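Local coordinates for cystalysin (Treponema denticola, PDB 1C7N), which is a pyridoxal-5'-phosphate-dependent enzyme of the class I and II aminotransferase family, holding pyridoxal-5'-phosphate in a covalent link, at residues 238-243 / 290-295. Sequence-based numbering, arbitrary orientation.
Sequences KTFNIA and KWLDGC. With PLP (pyridoxal-5'-phosphate), chain I.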
# COMPACT_ATOMS: atom_id res chain seq x y z
N LYS A 238 -8.66 -3.10 12.31
CA LYS A 238 -8.71 -3.72 13.63
C LYS A 238 -10.11 -4.26 13.90
O LYS A 238 -10.27 -5.37 14.41
CB LYS A 238 -8.31 -2.70 14.70
CG LYS A 238 -6.81 -2.56 14.88
CD LYS A 238 -6.22 -3.84 15.46
CE LYS A 238 -4.68 -3.83 15.54
NZ LYS A 238 -4.20 -2.45 15.66
N THR A 239 -11.12 -3.49 13.52
CA THR A 239 -12.51 -3.88 13.73
C THR A 239 -12.90 -5.21 13.08
O THR A 239 -13.52 -6.06 13.72
CB THR A 239 -13.47 -2.80 13.19
OG1 THR A 239 -13.09 -1.52 13.70
CG2 THR A 239 -14.92 -3.11 13.62
N PHE A 240 -12.53 -5.40 11.82
CA PHE A 240 -12.91 -6.61 11.10
C PHE A 240 -11.77 -7.58 10.75
O PHE A 240 -11.92 -8.44 9.88
CB PHE A 240 -13.68 -6.22 9.84
CG PHE A 240 -14.88 -5.36 10.11
CD1 PHE A 240 -14.80 -3.97 10.02
CD2 PHE A 240 -16.09 -5.93 10.50
CE1 PHE A 240 -15.91 -3.17 10.31
CE2 PHE A 240 -17.20 -5.13 10.79
CZ PHE A 240 -17.11 -3.75 10.70
N ASN A 241 -10.64 -7.43 11.43
CA ASN A 241 -9.49 -8.30 11.22
C ASN A 241 -8.98 -8.31 9.78
O ASN A 241 -8.71 -9.37 9.21
CB ASN A 241 -9.84 -9.72 11.67
CG ASN A 241 -8.64 -10.63 11.79
OD1 ASN A 241 -7.50 -10.17 11.92
ND2 ASN A 241 -8.87 -11.93 11.76
N ILE A 242 -8.84 -7.12 9.19
CA ILE A 242 -8.35 -7.03 7.81
C ILE A 242 -7.13 -6.13 7.65
O ILE A 242 -7.06 -5.30 6.74
CB ILE A 242 -9.45 -6.57 6.83
CG1 ILE A 242 -10.06 -5.24 7.27
CG2 ILE A 242 -10.52 -7.65 6.71
CD1 ILE A 242 -11.07 -4.67 6.27
N ALA A 243 -6.16 -6.30 8.55
CA ALA A 243 -4.92 -5.54 8.50
C ALA A 243 -4.21 -5.90 7.19
O ALA A 243 -3.42 -5.13 6.68
CB ALA A 243 -4.03 -5.89 9.69
N LYS A 290 -23.57 -7.38 12.38
CA LYS A 290 -23.95 -8.48 13.28
C LYS A 290 -22.73 -9.29 13.70
O LYS A 290 -22.66 -9.79 14.82
CB LYS A 290 -24.95 -9.42 12.61
CG LYS A 290 -26.25 -8.78 12.14
CD LYS A 290 -27.08 -8.23 13.27
CE LYS A 290 -28.49 -7.94 12.78
NZ LYS A 290 -28.50 -7.18 11.50
N TRP A 291 -21.79 -9.46 12.78
CA TRP A 291 -20.59 -10.23 13.08
C TRP A 291 -19.81 -9.50 14.18
O TRP A 291 -19.33 -10.12 15.12
CB TRP A 291 -19.73 -10.39 11.83
CG TRP A 291 -18.45 -11.12 12.10
CD1 TRP A 291 -18.24 -12.47 12.05
CD2 TRP A 291 -17.21 -10.53 12.49
NE1 TRP A 291 -16.93 -12.76 12.39
CE2 TRP A 291 -16.28 -11.58 12.67
CE3 TRP A 291 -16.79 -9.21 12.71
CZ2 TRP A 291 -14.96 -11.35 13.06
CZ3 TRP A 291 -15.48 -8.99 13.10
CH2 TRP A 291 -14.58 -10.06 13.27
N LEU A 292 -19.70 -8.18 14.04
CA LEU A 292 -18.98 -7.37 15.02
C LEU A 292 -19.61 -7.48 16.41
O LEU A 292 -18.90 -7.51 17.42
CB LEU A 292 -18.94 -5.91 14.57
CG LEU A 292 -18.24 -4.93 15.52
CD1 LEU A 292 -16.82 -5.40 15.81
CD2 LEU A 292 -18.21 -3.55 14.88
N ASP A 293 -20.94 -7.52 16.48
CA ASP A 293 -21.63 -7.63 17.76
C ASP A 293 -21.23 -8.94 18.43
O ASP A 293 -20.93 -8.97 19.63
CB ASP A 293 -23.15 -7.61 17.60
CG ASP A 293 -23.68 -6.27 17.10
OD1 ASP A 293 -23.10 -5.23 17.47
OD2 ASP A 293 -24.68 -6.27 16.35
N GLY A 294 -21.23 -10.01 17.65
CA GLY A 294 -20.86 -11.31 18.18
C GLY A 294 -19.40 -11.36 18.60
O GLY A 294 -19.06 -12.01 19.60
N CYS A 295 -18.54 -10.68 17.85
CA CYS A 295 -17.11 -10.66 18.16
C CYS A 295 -16.88 -9.97 19.51
O CYS A 295 -16.15 -10.48 20.36
CB CYS A 295 -16.34 -9.92 17.06
SG CYS A 295 -14.54 -9.96 17.26
N1 PLP I . -2.67 2.28 15.70
C2 PLP I . -2.84 1.50 16.86
C2A PLP I . -2.99 2.29 18.15
C3 PLP I . -2.95 0.06 16.66
O3 PLP I . -3.00 -0.63 17.81
C4 PLP I . -2.93 -0.47 15.35
C4A PLP I . -3.13 -1.90 15.10
C5 PLP I . -2.78 0.48 14.20
C6 PLP I . -2.62 1.82 14.41
C5A PLP I . -3.13 -0.08 12.83
O4P PLP I . -2.26 -0.05 11.77
P PLP I . -2.94 -0.61 10.39
O1P PLP I . -1.76 -0.81 9.54
O2P PLP I . -3.86 0.47 9.85
O3P PLP I . -3.66 -1.86 10.64
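F240 and L292 bring their CA atoms within 7.3 Å of each other where the short, weakly bonded helix 237-240 ends in a Schellman motif, with N241 at positive phi, beside the early part of helix 289-313. W291 and L292 reach across from the helix, each with CG anti to its backbone N (chi1 177° and 179°). The six-membered end of the W291 indole presents its edge to the turn, CZ3 standing 3.6 Å from T239 O, which lies near the ring plane; this buried carbonyl oxygen has no hydrogen-bonding partner in the model. The F240 ring slides past the indole in the opposite direction, its CD2 4.0 Å from W291 CE3, while F240 CE2 approaches L292 CB at 4.2 Å. T239 divides its side chain: CG2 packs against L292, 3.6 Å from CD2 and nearly as close to CD1, and also lies above one face of the F240 ring, offset toward its rim, whereas OG1 is hydrogen-bonded to D208. Y3 and F5 continue the aromatic packing around W291. One residue before T239, K238 NZ is joined covalently to PLP C4A at 1.3 Å, the internal aldimine characteristic of fold-type I PLP enzymes; the largely apolar contact lies directly next to this PLP-bearing lysine.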